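Anthranilate-CoA ligase (Stigmatella aurantiaca, PDB 4WV3) belongs to the ANL superfamily, with an AMP-binding domain and a smaller C-terminal domain. Local coordinates at residues F222-G226 against N227-P231; L204-R207 against E208-T212. All coordinates share one frame; numbering follows the deposited sequence.

Contact 1 of 2, residues F222-G226 against N227-P231; sequences FGTGG and NLIFP. With 3UK (5'-O-[(S)-[(2-aminobenzoyl)oxy](hydroxy)phosphoryl]adenosine), chain C.
Phe230 has its CG beside the backbone N (chi1 -59°), which folds the ring back along the helix onto Gly225. The CA of Gly225 stands over the ring face, 3.7 Å from the centroid of the Phe230 ring and 10° off the normal. This is a CH-pi contact. The Gly225 carbonyl carbon and the Gly226 N lie over the rim of that face. With CG of Phe222 anti to the backbone N, CB and CD1 of Phe222 meet the aminobenzoyl ring of 3UK, CD1 lying 3.5 Å from C29 of 3UK.

The backbone bonds change step along 222-231. Asn227 N gives an alpha-helical bond to Gly223 O at 2.8 Å. Beyond it the turn widens. Ile229 N reaches back five residues to Thr224 O at 3.0 Å, nearly straight. Phe230 N does the same to Gly225 O at 2.7 Å. Gly225 O also takes a weak bond from Leu228 N. The helix is kinked here, and the axes of 222-226 and 227-231 differ by 33°. Thr224 and Ile229 lie side by side, with CG2 of Thr224 4.1 Å from CG1 of Ile229. The hydroxyl of Thr224 bonds to Leu218 O.

All the touching residues are buried. Leu228 and Ile229 face helix 71-83, and Phe230 lies on helix 191-204 and sets its ring edge-to-face with His324. The i to i+5 bonds of Ile229 N and Phe230 N mark a pi-type turn at 227-229. It lies in helix 221-234 of the beta-alpha-beta unit between strands 211-214 and 237-239, and Phe222, near the N-terminal end of that helix, is one of the residues of the 3UK pocket.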
loop_
_atom_site.group_PDB
_atom_site.type_symbol
_atom_site.label_atom_id
_atom_site.label_comp_id
_atom_site.label_asym_id
_atom_site.label_seq_id
_atom_site.Cartn_x
_atom_site.Cartn_y
_atom_site.Cartn_z
ATOM N N PHE A 222 0.511 -3.326 -0.770
ATOM C CA PHE A 222 0.730 -3.433 0.667
ATOM C C PHE A 222 -0.344 -4.327 1.275
ATOM O O PHE A 222 -0.063 -5.151 2.145
ATOM C CB PHE A 222 0.717 -2.046 1.314
ATOM C CG PHE A 222 0.783 -2.073 2.814
ATOM C CD1 PHE A 222 1.704 -2.878 3.468
ATOM C CD2 PHE A 222 -0.063 -1.281 3.571
ATOM C CE1 PHE A 222 1.767 -2.902 4.849
ATOM C CE2 PHE A 222 -0.003 -1.298 4.953
ATOM C CZ PHE A 222 0.914 -2.111 5.591
ATOM N N GLY A 223 -1.572 -4.170 0.794
ATOM C CA GLY A 223 -2.677 -5.000 1.230
ATOM C C GLY A 223 -2.745 -6.313 0.474
ATOM O O GLY A 223 -3.102 -7.345 1.044
ATOM N N THR A 224 -2.398 -6.274 -0.811
ATOM C CA THR A 224 -2.433 -7.461 -1.660
ATOM C C THR A 224 -1.556 -8.571 -1.091
ATOM O O THR A 224 -1.987 -9.717 -0.964
ATOM C CB THR A 224 -1.964 -7.150 -3.093
ATOM O OG1 THR A 224 -2.670 -6.009 -3.597
ATOM C CG2 THR A 224 -2.214 -8.340 -4.005
ATOM N N GLY A 225 -0.323 -8.221 -0.744
ATOM C CA GLY A 225 0.591 -9.173 -0.147
ATOM C C GLY A 225 0.208 -9.503 1.282
ATOM O O GLY A 225 -0.074 -10.656 1.609
ATOM N N GLY A 226 0.179 -8.479 2.130
ATOM C CA GLY A 226 -0.049 -8.657 3.552
ATOM C C GLY A 226 -1.361 -9.306 3.952
ATOM O O GLY A 226 -1.426 -9.993 4.970
ATOM N N ASN A 227 -2.407 -9.099 3.156
ATOM C CA ASN A 227 -3.739 -9.575 3.524
ATOM C C ASN A 227 -4.306 -10.621 2.566
ATOM O O ASN A 227 -5.514 -10.848 2.534
ATOM C CB ASN A 227 -4.707 -8.392 3.637
ATOM C CG ASN A 227 -5.897 -8.688 4.538
ATOM O OD1 ASN A 227 -5.855 -9.597 5.368
ATOM N ND2 ASN A 227 -6.964 -7.913 4.379
ATOM N N LEU A 228 -3.433 -11.267 1.800
ATOM C CA LEU A 228 -3.874 -12.293 0.862
ATOM C C LEU A 228 -2.740 -13.222 0.440
ATOM O O LEU A 228 -2.728 -14.402 0.789
ATOM C CB LEU A 228 -4.511 -11.649 -0.373
ATOM C CG LEU A 228 -5.739 -12.356 -0.949
ATOM C CD1 LEU A 228 -6.104 -11.777 -2.307
ATOM C CD2 LEU A 228 -5.501 -13.855 -1.047
ATOM N N ILE A 229 -1.793 -12.681 -0.317
ATOM C CA ILE A 229 -0.688 -13.469 -0.850
ATOM C C ILE A 229 0.188 -14.055 0.253
ATOM O O ILE A 229 0.511 -15.243 0.234
ATOM C CB ILE A 229 0.186 -12.633 -1.803
ATOM C CG1 ILE A 229 -0.673 -12.018 -2.909
ATOM C CG2 ILE A 229 1.299 -13.484 -2.395
ATOM C CD1 ILE A 229 -1.439 -13.038 -3.725
ATOM N N PHE A 230 0.561 -13.219 1.215
ATOM C CA PHE A 230 1.439 -13.653 2.302
ATOM C C PHE A 230 0.792 -14.677 3.255
ATOM O O PHE A 230 1.400 -15.710 3.539
ATOM C CB PHE A 230 2.011 -12.460 3.089
ATOM C CG PHE A 230 2.813 -11.489 2.253
ATOM C CD1 PHE A 230 3.128 -11.764 0.930
ATOM C CD2 PHE A 230 3.260 -10.298 2.802
ATOM C CE1 PHE A 230 3.863 -10.871 0.173
ATOM C CE2 PHE A 230 3.997 -9.401 2.050
ATOM C CZ PHE A 230 4.299 -9.689 0.733
ATOM N N PRO A 231 -0.432 -14.404 3.756
ATOM C CA PRO A 231 -1.011 -15.390 4.677
ATOM C C PRO A 231 -1.371 -16.716 4.007
ATOM O O PRO A 231 -1.200 -17.766 4.622
ATOM C CB PRO A 231 -2.281 -14.695 5.183
ATOM C CG PRO A 231 -2.623 -13.712 4.123
ATOM C CD PRO A 231 -1.303 -13.222 3.615
HETATM C C10 3UK C . 6.654 5.500 0.805
HETATM C C15 3UK C . 7.193 4.710 3.107
HETATM C C17 3UK C . 8.394 5.576 4.944
HETATM C C21 3UK C . 8.019 5.522 0.176
HETATM C C26 3UK C . 3.994 0.052 -0.121
HETATM C C28 3UK C . 4.486 -1.269 1.839
HETATM O O01 3UK C . 3.300 2.361 -0.253
HETATM C C02 3UK C . 3.826 1.442 -0.839
HETATM O O03 3UK C . 3.949 1.481 -2.255
HETATM P P04 3UK C . 3.654 2.816 -3.070
HETATM O O05 3UK C . 3.836 2.522 -4.592
HETATM O O06 3UK C . 4.658 4.003 -2.669
HETATM C C07 3UK C . 5.947 3.688 -2.120
HETATM C C08 3UK C . 6.471 4.912 -1.427
HETATM O O09 3UK C . 5.725 5.143 -0.211
HETATM N N11 3UK C . 6.603 4.547 1.866
HETATM C C12 3UK C . 5.962 3.341 1.829
HETATM N N13 3UK C . 6.137 2.727 3.032
HETATM C C14 3UK C . 6.897 3.555 3.842
HETATM N N16 3UK C . 7.935 5.698 3.671
HETATM N N18 3UK C . 8.149 4.510 5.693
HETATM C C19 3UK C . 7.422 3.491 5.208
HETATM N N20 3UK C . 7.163 2.352 6.017
HETATM O O22 3UK C . 8.361 6.850 -0.175
HETATM C C23 3UK C . 7.875 4.711 -1.023
HETATM O O24 3UK C . 8.765 5.190 -2.051
HETATM O O25 3UK C . 2.217 3.249 -2.833
HETATM C C27 3UK C . 4.335 -0.010 1.208
HETATM C C29 3UK C . 4.286 -2.480 1.094
HETATM C C30 3UK C . 3.948 -2.419 -0.236
HETATM C C31 3UK C . 3.794 -1.160 -0.868
HETATM N N32 3UK C . 3.433 -1.094 -2.284
#

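Contact 2 of 2, residues L204-R207 against E208-T212; sequences LGLR and ESDRT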
loop_
_atom_site.group_PDB
_atom_site.type_symbol
_atom_site.label_atom_id
_atom_site.label_comp_id
_atom_site.label_asym_id
_atom_site.label_seq_id
_atom_site.Cartn_x
_atom_site.Cartn_y
_atom_site.Cartn_z
ATOM N N LEU A 204 8.318 -10.869 9.092
ATOM C CA LEU A 204 7.100 -10.725 9.878
ATOM C C LEU A 204 6.850 -11.968 10.722
ATOM O O LEU A 204 6.417 -11.873 11.871
ATOM C CB LEU A 204 5.898 -10.452 8.973
ATOM C CG LEU A 204 4.576 -10.230 9.710
ATOM C CD1 LEU A 204 4.677 -9.026 10.634
ATOM C CD2 LEU A 204 3.428 -10.066 8.730
ATOM N N GLY A 205 7.126 -13.133 10.147
ATOM C CA GLY A 205 6.959 -14.387 10.855
ATOM C C GLY A 205 5.548 -14.935 10.767
ATOM O O GLY A 205 5.040 -15.512 11.728
ATOM N N LEU A 206 4.913 -14.750 9.612
ATOM C CA LEU A 206 3.576 -15.285 9.381
ATOM C C LEU A 206 3.563 -16.806 9.453
ATOM O O LEU A 206 4.452 -17.471 8.920
ATOM C CB LEU A 206 3.033 -14.831 8.025
ATOM C CG LEU A 206 2.263 -13.513 7.997
ATOM C CD1 LEU A 206 1.682 -13.268 6.616
ATOM C CD2 LEU A 206 1.166 -13.519 9.049
ATOM N N ARG A 207 2.549 -17.349 10.116
ATOM C CA ARG A 207 2.404 -18.793 10.250
ATOM C C ARG A 207 0.967 -19.233 9.977
ATOM O O ARG A 207 0.076 -18.401 9.806
ATOM C CB ARG A 207 2.868 -19.251 11.636
ATOM C CG ARG A 207 2.267 -18.465 12.788
ATOM C CD ARG A 207 3.235 -18.387 13.960
ATOM N NE ARG A 207 2.658 -17.688 15.104
ATOM C CZ ARG A 207 3.357 -17.273 16.157
ATOM N NH1 ARG A 207 4.666 -17.481 16.210
ATOM N NH2 ARG A 207 2.749 -16.646 17.154
ATOM N N GLU A 208 0.754 -20.544 9.935
ATOM C CA GLU A 208 -0.542 -21.113 9.573
ATOM C C GLU A 208 -1.654 -20.754 10.564
ATOM O O GLU A 208 -2.822 -20.642 10.186
ATOM C CB GLU A 208 -0.419 -22.635 9.420
ATOM C CG GLU A 208 -1.691 -23.343 8.976
ATOM C CD GLU A 208 -2.507 -23.863 10.145
ATOM O OE1 GLU A 208 -1.958 -23.946 11.263
ATOM O OE2 GLU A 208 -3.697 -24.186 9.944
ATOM N N SER A 209 -1.285 -20.560 11.826
ATOM C CA SER A 209 -2.260 -20.244 12.866
ATOM C C SER A 209 -2.682 -18.775 12.847
ATOM O O SER A 209 -3.612 -18.382 13.549
ATOM C CB SER A 209 -1.705 -20.609 14.244
ATOM O OG SER A 209 -0.498 -19.916 14.505
ATOM N N ASP A 210 -1.995 -17.968 12.043
ATOM C CA ASP A 210 -2.278 -16.537 11.972
ATOM C C ASP A 210 -3.541 -16.212 11.181
ATOM O O ASP A 210 -4.058 -17.042 10.432
ATOM C CB ASP A 210 -1.091 -15.780 11.368
ATOM C CG ASP A 210 -0.011 -15.476 12.387
ATOM O OD1 ASP A 210 -0.354 -15.185 13.553
ATOM O OD2 ASP A 210 1.181 -15.525 12.019
ATOM N N ARG A 211 -4.030 -14.989 11.364
ATOM C CA ARG A 211 -5.156 -14.470 10.601
ATOM C C ARG A 211 -4.939 -12.984 10.350
ATOM O O ARG A 211 -4.890 -12.190 11.287
ATOM C CB ARG A 211 -6.468 -14.694 11.348
ATOM C CG ARG A 211 -7.675 -14.047 10.688
ATOM C CD ARG A 211 -8.959 -14.475 11.377
ATOM N NE ARG A 211 -9.125 -15.924 11.341
ATOM C CZ ARG A 211 -10.092 -16.582 11.969
ATOM N NH1 ARG A 211 -10.988 -15.922 12.690
ATOM N NH2 ARG A 211 -10.163 -17.903 11.877
ATOM N N THR A 212 -4.802 -12.614 9.081
ATOM C CA THR A 212 -4.468 -11.240 8.724
ATOM C C THR A 212 -5.694 -10.364 8.498
ATOM O O THR A 212 -6.764 -10.847 8.127
ATOM C CB THR A 212 -3.591 -11.184 7.457
ATOM O OG1 THR A 212 -4.279 -11.816 6.370
ATOM C CG2 THR A 212 -2.261 -11.883 7.692
#
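Arg207 crosses the Asp210 side chain at a slant, its guanidinium plane 17° from the carboxylate, and passes the Ser209 hydroxyl. Its CB lies 4.1 Å from OD2 of Asp210. With chi1 at 50°, CG sits between the backbone N and the carbonyl carbon, and this turns the chain toward the turn residues. CG lies 3.2 Å from OD2 of Asp210 and also meets OG of Ser209. CD passes the same two oxygens at longer range. NE ends up 4.0 Å from OD2 of Asp210. That oxygen is well out of the guanidinium plane, so the charges are near but form no salt bridge. At the tip, NH2 comes close to the like-charged Arg288.

Asp210 OD2 instead accepts the backbone N-H of Arg207 at 3.0 Å, on its anti side, tilted out of the carboxylate plane. It also forms a salt bridge with Arg288. These partners would probably favour the charged carboxylate. In return, Asp210 N bonds to Arg207 O at 3.1 Å, closing a type I beta turn from Arg207 to Asp210. On the buried side, CD2 of Leu206 touches CG2 of Thr212 at 4.0 Å.

The loop holding this turn joins helix 191-204 to strand 211-214. Leu206 and Thr212 pack between Tyr264 of strand 262-265 and helix 221-234, while Glu208 pairs with Lys26.

How the contacts relate
From the N terminus, helix 191-204 ends where contact 2 begins. Contact 2 (204-212) closes the short connection into strand 211-214. The chain then runs along that strand and through a short loop into helix 221-234, where contact 1 (222-231) lies within successive turns. The two contacts are in series, neither nested nor crossed, with centres about 11 Å apart. They still touch in space. Phe230 CB packs on Leu206 CD1 at 3.6 Å, and Thr212 meets Asn227, Gly226 and Pro231. Helix 221-234 is thus packed against the strand that precedes it and the loop before that strand. Contact 1 reaches the 3UK pocket, whereas contact 2 lies farther out.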